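Local coordinates for predicted acetamidase/formamidase (Thermoanaerobacter tengcongensis, PDB 3TKK), which probably hydrolyses carbon-nitrogen bonds in small linear amides such as acetamide or formamide and binds zinc and calcium ions, at residues Ser46-Asp52 and Leu108-Val112; Asp75-Ile81 and Ala167-Val173; Leu215-Asn219 and Asp247-Leu251. One frame throughout, in Å; residues are numbered along the deposited sequence.

How the contacts relate
Contact 2 is core, contact 1 is surface, and contact 3 lies between, partly buried. Contact 2 pairs two neighbouring strands of the large mixed sheet through regular backbone hydrogen bonds. Contact 3 lies beside it, with centres about 13 Å apart. Its loop packs on Val76, Tyr170 and Pro172 of contact 2 and meets helix 237-255 through one amide-carboxylate bond and a few leucine carbons. Contact 1 is on the far side of the chain's centre, about 36 Å from contact 2 and 42 Å from contact 3, centre to centre. There a loop meets a strand of the separate four-stranded sheet, mainly through one asparagine amide and mixed side-chain packing.

Contact 1 (Ser46-Asp52 and Leu108-Val112); sequences SNEDKLD and LYSKV
Asn47 reaches the edge of strand 108-112 with the amide at the end of its side chain. CB stays back from the strand and meets nothing on it. CG lies anti to the carbonyl carbon, beside the backbone N (chi1 -77°), which swings the amide toward the strand. Asn47 CG comes to 3.8 Å from Val112 N. Beyond it the amide divides its work. Asn47 OD1 accepts from Val112 N at 3.2 Å, in a fairly straight bond of 161°, and also touches Val112 CB. The donor is tilted from the carbonyl plane of the amide. Asn47 ND2 points to Ser110 O at 3.3 Å, but that bond is bent and weak. ND2 also lies near Lys111 CA. One amide thus serves an N-H and a C=O two residues apart. The other edge of the strand is taken, since Tyr109 and Lys111 pair with Thr94 and Leu92.

Asn47 also opens a type II' turn that ends at Lys50, closed by Lys50 N to Asn47 O at 3.1 Å. Further along the loop, Leu51 lays CD1 3.5 Å from Ser110 OG. Asp52 crosses Leu108 at about a right angle. Asp52 CB lies against Leu108 CG, and Asp52 OD1 is 3.4 Å from Leu108 CD1. Ser110 CB also flanks that oxygen, and Ile44 touches Asp52.

Asp52 OD1 is buried by this contact and has no hydrogen-bonding partner in the model. The two bonds of the Asn47 amide, one of them weak, are the hydrogen bonds across this surface contact, and the rest is mixed apolar and polar packing.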
# COMPACT_ATOMS: atom_id res chain seq x y z
N SER A 46 -13.05 -12.76 -27.74
CA SER A 46 -14.17 -11.95 -28.15
C SER A 46 -15.26 -12.09 -27.09
O SER A 46 -15.23 -13.02 -26.28
CB SER A 46 -14.68 -12.39 -29.53
OG SER A 46 -16.00 -11.94 -29.74
N ASN A 47 -16.22 -11.16 -27.09
CA ASN A 47 -17.40 -11.32 -26.28
C ASN A 47 -18.44 -12.22 -26.91
O ASN A 47 -18.12 -13.22 -27.57
CB ASN A 47 -18.04 -9.95 -26.00
CG ASN A 47 -17.29 -9.13 -24.91
OD1 ASN A 47 -16.62 -8.14 -25.22
ND2 ASN A 47 -17.42 -9.55 -23.64
N GLU A 48 -19.68 -11.80 -26.74
CA GLU A 48 -20.78 -12.64 -27.13
C GLU A 48 -20.48 -14.00 -26.47
O GLU A 48 -20.47 -14.11 -25.23
CB GLU A 48 -20.86 -12.75 -28.66
CG GLU A 48 -22.18 -13.33 -29.23
CD GLU A 48 -21.95 -14.31 -30.40
OE1 GLU A 48 -20.76 -14.66 -30.63
OE2 GLU A 48 -22.92 -14.73 -31.07
N ASP A 49 -20.16 -14.99 -27.31
CA ASP A 49 -20.06 -16.43 -26.93
C ASP A 49 -18.85 -16.75 -26.04
O ASP A 49 -18.87 -17.74 -25.27
CB ASP A 49 -20.01 -17.34 -28.21
CG ASP A 49 -21.39 -17.96 -28.61
OD1 ASP A 49 -21.42 -19.17 -28.98
OD2 ASP A 49 -22.43 -17.26 -28.58
N LYS A 50 -17.79 -15.93 -26.13
CA LYS A 50 -16.60 -16.19 -25.33
C LYS A 50 -16.76 -15.69 -23.90
O LYS A 50 -16.49 -14.51 -23.58
CB LYS A 50 -15.34 -15.63 -26.00
CG LYS A 50 -14.85 -16.49 -27.16
CD LYS A 50 -13.58 -15.95 -27.73
CE LYS A 50 -12.86 -17.03 -28.49
NZ LYS A 50 -11.41 -17.04 -28.16
N LEU A 51 -17.23 -16.62 -23.06
CA LEU A 51 -17.39 -16.41 -21.63
C LEU A 51 -16.63 -17.48 -20.84
O LEU A 51 -16.24 -18.53 -21.39
CB LEU A 51 -18.88 -16.34 -21.21
CG LEU A 51 -19.19 -15.80 -19.79
CD1 LEU A 51 -18.08 -14.84 -19.27
CD2 LEU A 51 -20.61 -15.16 -19.67
N ASP A 52 -16.41 -17.19 -19.55
CA ASP A 52 -15.71 -18.10 -18.63
C ASP A 52 -16.41 -19.48 -18.51
O ASP A 52 -17.21 -19.76 -17.60
CB ASP A 52 -15.46 -17.43 -17.25
CG ASP A 52 -14.48 -16.23 -17.33
OD1 ASP A 52 -14.95 -15.11 -17.68
OD2 ASP A 52 -13.26 -16.39 -17.06
N LEU A 108 -20.84 -14.73 -13.76
CA LEU A 108 -19.46 -14.55 -14.11
C LEU A 108 -19.39 -13.46 -15.21
O LEU A 108 -20.21 -13.42 -16.08
CB LEU A 108 -18.88 -15.88 -14.65
CG LEU A 108 -17.40 -16.09 -14.29
CD1 LEU A 108 -16.40 -14.86 -14.57
CD2 LEU A 108 -17.32 -16.48 -12.77
N TYR A 109 -18.39 -12.60 -15.16
CA TYR A 109 -18.38 -11.48 -16.07
C TYR A 109 -17.08 -11.49 -16.77
O TYR A 109 -16.10 -11.84 -16.14
CB TYR A 109 -18.40 -10.18 -15.27
CG TYR A 109 -18.25 -8.89 -16.07
CD1 TYR A 109 -19.34 -8.28 -16.66
CD2 TYR A 109 -17.01 -8.27 -16.21
CE1 TYR A 109 -19.23 -7.06 -17.40
CE2 TYR A 109 -16.89 -7.03 -16.94
CZ TYR A 109 -18.02 -6.44 -17.48
OH TYR A 109 -17.87 -5.24 -18.14
N SER A 110 -17.08 -11.18 -18.07
CA SER A 110 -15.85 -10.72 -18.74
C SER A 110 -16.17 -9.67 -19.78
O SER A 110 -17.27 -9.62 -20.31
CB SER A 110 -15.14 -11.86 -19.48
OG SER A 110 -15.98 -12.37 -20.49
N LYS A 111 -15.19 -8.81 -20.08
CA LYS A 111 -15.34 -7.82 -21.10
C LYS A 111 -14.05 -7.76 -21.86
O LYS A 111 -12.96 -7.56 -21.25
CB LYS A 111 -15.48 -6.45 -20.45
CG LYS A 111 -15.79 -5.34 -21.49
CD LYS A 111 -15.96 -4.07 -20.72
CE LYS A 111 -17.02 -3.31 -21.47
NZ LYS A 111 -16.83 -3.61 -22.94
N VAL A 112 -14.14 -7.84 -23.18
CA VAL A 112 -12.91 -7.73 -23.98
C VAL A 112 -12.81 -6.25 -24.32
O VAL A 112 -13.81 -5.69 -24.71
CB VAL A 112 -13.06 -8.53 -25.30
CG1 VAL A 112 -11.95 -8.19 -26.32
CG2 VAL A 112 -13.05 -10.02 -25.00

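Contact 2 (Asp75-Ile81 and Ala167-Val173)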
# COMPACT_ATOMS: atom_id res chain seq x y z
N ASP A 75 22.19 -19.15 -4.89
CA ASP A 75 22.52 -17.89 -5.59
C ASP A 75 21.29 -17.04 -5.75
O ASP A 75 20.21 -17.32 -5.25
CB ASP A 75 22.98 -18.22 -7.04
CG ASP A 75 24.27 -19.01 -7.08
OD1 ASP A 75 24.97 -19.05 -6.05
OD2 ASP A 75 24.57 -19.59 -8.14
N VAL A 76 21.40 -15.96 -6.54
CA VAL A 76 20.22 -15.19 -6.67
C VAL A 76 20.15 -14.98 -8.17
O VAL A 76 21.20 -14.79 -8.81
CB VAL A 76 20.32 -13.83 -5.89
CG1 VAL A 76 19.35 -12.80 -6.46
CG2 VAL A 76 20.06 -14.06 -4.38
N LEU A 77 18.94 -15.04 -8.76
CA LEU A 77 18.87 -14.65 -10.20
C LEU A 77 18.31 -13.29 -10.35
O LEU A 77 17.19 -13.03 -9.88
CB LEU A 77 17.98 -15.58 -10.96
CG LEU A 77 17.72 -15.43 -12.45
CD1 LEU A 77 18.98 -16.02 -13.13
CD2 LEU A 77 16.46 -16.26 -12.87
N LYS A 78 19.05 -12.43 -11.06
CA LYS A 78 18.58 -11.08 -11.38
C LYS A 78 18.05 -11.02 -12.83
O LYS A 78 18.69 -11.54 -13.74
CB LYS A 78 19.73 -10.11 -11.17
CG LYS A 78 19.52 -8.70 -11.82
CD LYS A 78 20.80 -7.81 -11.57
CE LYS A 78 20.94 -6.84 -12.74
NZ LYS A 78 22.07 -5.87 -12.41
N VAL A 79 16.82 -10.46 -12.96
CA VAL A 79 16.09 -10.45 -14.20
C VAL A 79 15.77 -8.97 -14.47
O VAL A 79 15.01 -8.30 -13.76
CB VAL A 79 14.80 -11.29 -14.15
CG1 VAL A 79 14.06 -11.22 -15.56
CG2 VAL A 79 15.02 -12.72 -13.57
N LYS A 80 16.41 -8.42 -15.46
CA LYS A 80 16.17 -7.03 -15.81
C LYS A 80 15.04 -7.02 -16.85
O LYS A 80 15.23 -7.55 -17.99
CB LYS A 80 17.49 -6.45 -16.39
CG LYS A 80 17.36 -4.98 -16.74
CD LYS A 80 18.72 -4.37 -17.30
CE LYS A 80 19.88 -4.38 -16.29
NZ LYS A 80 20.27 -5.81 -16.02
N ILE A 81 13.90 -6.35 -16.51
CA ILE A 81 12.78 -6.16 -17.44
C ILE A 81 13.06 -4.88 -18.31
O ILE A 81 12.95 -3.74 -17.81
CB ILE A 81 11.49 -5.97 -16.68
CG1 ILE A 81 11.29 -7.13 -15.63
CG2 ILE A 81 10.30 -5.97 -17.73
CD1 ILE A 81 11.47 -8.47 -16.31
N ALA A 167 12.43 -2.19 -14.37
CA ALA A 167 12.64 -2.87 -13.05
C ALA A 167 13.57 -4.07 -13.12
O ALA A 167 13.72 -4.64 -14.21
CB ALA A 167 11.38 -3.23 -12.49
N GLU A 168 14.10 -4.49 -11.96
CA GLU A 168 14.90 -5.67 -11.82
C GLU A 168 14.27 -6.50 -10.73
O GLU A 168 14.04 -6.01 -9.65
CB GLU A 168 16.29 -5.24 -11.32
CG GLU A 168 17.17 -4.69 -12.43
CD GLU A 168 18.35 -3.97 -11.77
OE1 GLU A 168 18.63 -4.18 -10.53
OE2 GLU A 168 18.97 -3.21 -12.44
N VAL A 169 13.98 -7.75 -10.98
CA VAL A 169 13.48 -8.63 -9.93
C VAL A 169 14.55 -9.67 -9.53
O VAL A 169 15.20 -10.27 -10.46
CB VAL A 169 12.33 -9.40 -10.52
CG1 VAL A 169 11.62 -10.10 -9.35
CG2 VAL A 169 11.37 -8.40 -11.20
N TYR A 170 14.75 -9.90 -8.23
CA TYR A 170 15.81 -10.71 -7.80
C TYR A 170 15.16 -11.85 -7.19
O TYR A 170 14.31 -11.65 -6.36
CB TYR A 170 16.63 -9.94 -6.76
CG TYR A 170 17.37 -8.79 -7.37
CD1 TYR A 170 18.75 -8.92 -7.65
CD2 TYR A 170 16.74 -7.63 -7.65
CE1 TYR A 170 19.47 -7.91 -8.15
CE2 TYR A 170 17.45 -6.55 -8.15
CZ TYR A 170 18.80 -6.70 -8.43
OH TYR A 170 19.52 -5.67 -8.93
N PHE A 171 15.55 -13.09 -7.54
CA PHE A 171 14.93 -14.24 -6.99
C PHE A 171 15.94 -15.12 -6.30
O PHE A 171 17.02 -15.43 -6.89
CB PHE A 171 14.36 -15.14 -8.18
CG PHE A 171 13.19 -14.55 -8.87
CD1 PHE A 171 11.95 -14.55 -8.28
CD2 PHE A 171 13.33 -14.03 -10.10
CE1 PHE A 171 10.82 -13.91 -8.89
CE2 PHE A 171 12.24 -13.37 -10.77
CZ PHE A 171 10.97 -13.37 -10.17
N PRO A 172 15.61 -15.60 -5.13
CA PRO A 172 16.42 -16.72 -4.66
C PRO A 172 16.36 -17.92 -5.56
O PRO A 172 15.26 -18.29 -6.00
CB PRO A 172 15.74 -17.16 -3.35
CG PRO A 172 14.55 -16.26 -3.10
CD PRO A 172 14.35 -15.41 -4.38
N VAL A 173 17.50 -18.61 -5.77
CA VAL A 173 17.62 -19.83 -6.59
C VAL A 173 17.47 -21.07 -5.70
O VAL A 173 18.21 -21.26 -4.72
CB VAL A 173 18.98 -19.86 -7.36
CG1 VAL A 173 19.03 -21.00 -8.35
CG2 VAL A 173 19.09 -18.55 -8.24
O HOH W 1 21.37 -3.26 -12.98
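Leu77 and Phe171 face each other as a hydrogen-bonded pair of antiparallel strands. Leu77 N gives to Phe171 O at 2.7 Å, and Phe171 N returns a bond to Leu77 O. Val79 N to Val169 O and Val169 N to Val79 O are both 3.0 Å. One hydrogen bond closes each end: Val173 N to Asp75 O, and Ile81 N to Ala167 O. The backbones of Val76, Lys78 and Lys80 bond instead to Ile212, Glu210 and Glu208 of strand 203-212, which places strand 76-86 inside the large sheet.

On the face of Lys78, Glu168 and Tyr170, the extended lysine chain runs beside the tyrosine, its CD 3.6 Å from Tyr170 OH. Lys78 NZ stops 4.1 Å from Glu168 OE2, and a water joins them, accepting from NZ at 2.8 Å and donating to OE2. The other carboxylate oxygen, OE1, accepts from Tyr170 OH, though this bond is modelled doubtfully short. Asp75 OD2 is met by Lys72 N and by Lys213 NZ in a salt bridge.

On the other face Val79 CG2 meets the edge of the Phe171 ring. Backbone bonding thus does the joining, while the charge of Glu168 is probably eased by Lys78 through the water.

Contact 3 (Leu215-Asn219 and Asp247-Leu251); sequences LNLKN and DMAEL
Asp247 and Asn219 make the one hydrogen bond of this contact. Asn219 ND2 donates to Asp247 OD2 at 2.7 Å (151° at the hydrogen). It arrives on the syn side of the carboxylate, somewhat out of its plane. Asp247 CG stands anti to the carbonyl carbon (chi1 -72°), which carries the carboxylate out toward Asn219. The side chains cross at about a right angle, with the amide and carboxylate planes 37° apart. Asp247 OD2 also lies 3.4 Å from Asn219 CB, so the oxygen rests against the root of the asparagine as well as its tip. The second oxygen, Asp247 OD1, faces Lys218 CB at 3.9 Å. The lysine itself bends away, and its NZ is too far for a salt bridge. Asn219 is held from its other end too: Asn219 OD1 is hydrogen-bonded to Ser153 OG. Replacing Asp247 by an alanine removes this carboxylate and would probably leave Asn219 ND2 without its acceptor and the amide freer to turn.

Leu251 follows one helical turn after Asp247, and its N bonds to Asp247 O at 3.1 Å. Leu251 CD1 lies 3.9 Å from Leu217 CD2, where the two side chains cross at a slant, and 4.5 Å from Leu215 CD1. Asn216 O is also near this methyl.

The loop 215-219 is thus sandwiched between helix and sheet. Leu217 packs on Tyr170 and Pro172 of strand 168-172, and with Leu215 on Val76 of strand 76-86. Elsewhere on helix 237-255, Met248 packs against strand 283-290 and helix 260-270, while Ala249 meets that second helix and Leu101 of the second subunit.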
# COMPACT_ATOMS: atom_id res chain seq x y z
N LEU A 215 24.89 -13.55 -2.39
CA LEU A 215 23.77 -12.79 -1.83
C LEU A 215 22.77 -13.83 -1.36
O LEU A 215 22.50 -14.80 -2.07
CB LEU A 215 23.19 -11.86 -2.90
CG LEU A 215 21.88 -11.18 -2.54
CD1 LEU A 215 22.09 -10.15 -1.39
CD2 LEU A 215 21.27 -10.53 -3.74
N ASN A 216 22.29 -13.72 -0.13
CA ASN A 216 21.27 -14.62 0.39
C ASN A 216 19.88 -13.92 0.35
O ASN A 216 19.70 -12.93 1.00
CB ASN A 216 21.60 -14.96 1.86
CG ASN A 216 22.95 -15.58 2.00
OD1 ASN A 216 23.44 -16.23 1.06
ND2 ASN A 216 23.58 -15.43 3.19
N LEU A 217 18.92 -14.39 -0.43
CA LEU A 217 17.55 -13.83 -0.28
C LEU A 217 16.63 -14.97 0.21
O LEU A 217 16.87 -16.17 -0.11
CB LEU A 217 17.01 -13.28 -1.60
CG LEU A 217 17.75 -12.05 -2.15
CD1 LEU A 217 17.15 -11.47 -3.41
CD2 LEU A 217 17.66 -11.00 -1.04
N LYS A 218 15.53 -14.60 0.89
CA LYS A 218 14.57 -15.64 1.26
C LYS A 218 13.31 -15.55 0.41
O LYS A 218 12.46 -16.44 0.45
CB LYS A 218 14.15 -15.49 2.74
CG LYS A 218 15.27 -15.79 3.67
CD LYS A 218 15.62 -17.20 3.53
CE LYS A 218 16.67 -17.66 4.55
NZ LYS A 218 16.36 -17.16 5.91
N ASN A 219 13.15 -14.44 -0.30
CA ASN A 219 11.94 -14.08 -1.05
C ASN A 219 12.34 -13.08 -2.09
O ASN A 219 13.43 -12.60 -1.99
CB ASN A 219 10.94 -13.42 -0.14
CG ASN A 219 10.15 -14.39 0.63
OD1 ASN A 219 9.44 -15.13 0.05
ND2 ASN A 219 10.21 -14.35 1.91
N ASP A 247 12.29 -9.47 6.03
CA ASP A 247 13.27 -9.88 5.06
C ASP A 247 14.09 -8.60 4.79
O ASP A 247 15.30 -8.71 4.65
CB ASP A 247 12.68 -10.44 3.71
CG ASP A 247 12.04 -11.85 3.87
OD1 ASP A 247 12.39 -12.66 4.80
OD2 ASP A 247 11.17 -12.12 3.04
N MET A 248 13.45 -7.43 4.65
CA MET A 248 14.17 -6.20 4.56
C MET A 248 15.04 -5.89 5.79
O MET A 248 16.15 -5.28 5.61
CB MET A 248 13.30 -4.97 4.25
CG MET A 248 14.14 -3.77 3.82
SD MET A 248 14.74 -3.76 2.13
CE MET A 248 13.31 -3.03 1.23
N ALA A 249 14.56 -6.21 7.02
CA ALA A 249 15.33 -5.94 8.24
C ALA A 249 16.62 -6.84 8.25
O ALA A 249 17.73 -6.45 8.69
CB ALA A 249 14.48 -6.20 9.51
N GLU A 250 16.46 -8.09 7.85
CA GLU A 250 17.62 -8.95 7.73
C GLU A 250 18.65 -8.44 6.65
O GLU A 250 19.86 -8.52 6.89
CB GLU A 250 17.15 -10.42 7.50
CG GLU A 250 18.24 -11.42 7.30
CD GLU A 250 18.87 -11.90 8.61
OE1 GLU A 250 18.47 -11.40 9.71
OE2 GLU A 250 19.77 -12.82 8.54
N LEU A 251 18.21 -7.94 5.49
CA LEU A 251 19.14 -7.36 4.53
C LEU A 251 19.91 -6.28 5.23
O LEU A 251 21.13 -6.22 5.12
CB LEU A 251 18.51 -6.72 3.31
CG LEU A 251 18.34 -7.52 1.99
CD1 LEU A 251 19.26 -8.79 1.80
CD2 LEU A 251 16.86 -7.79 1.60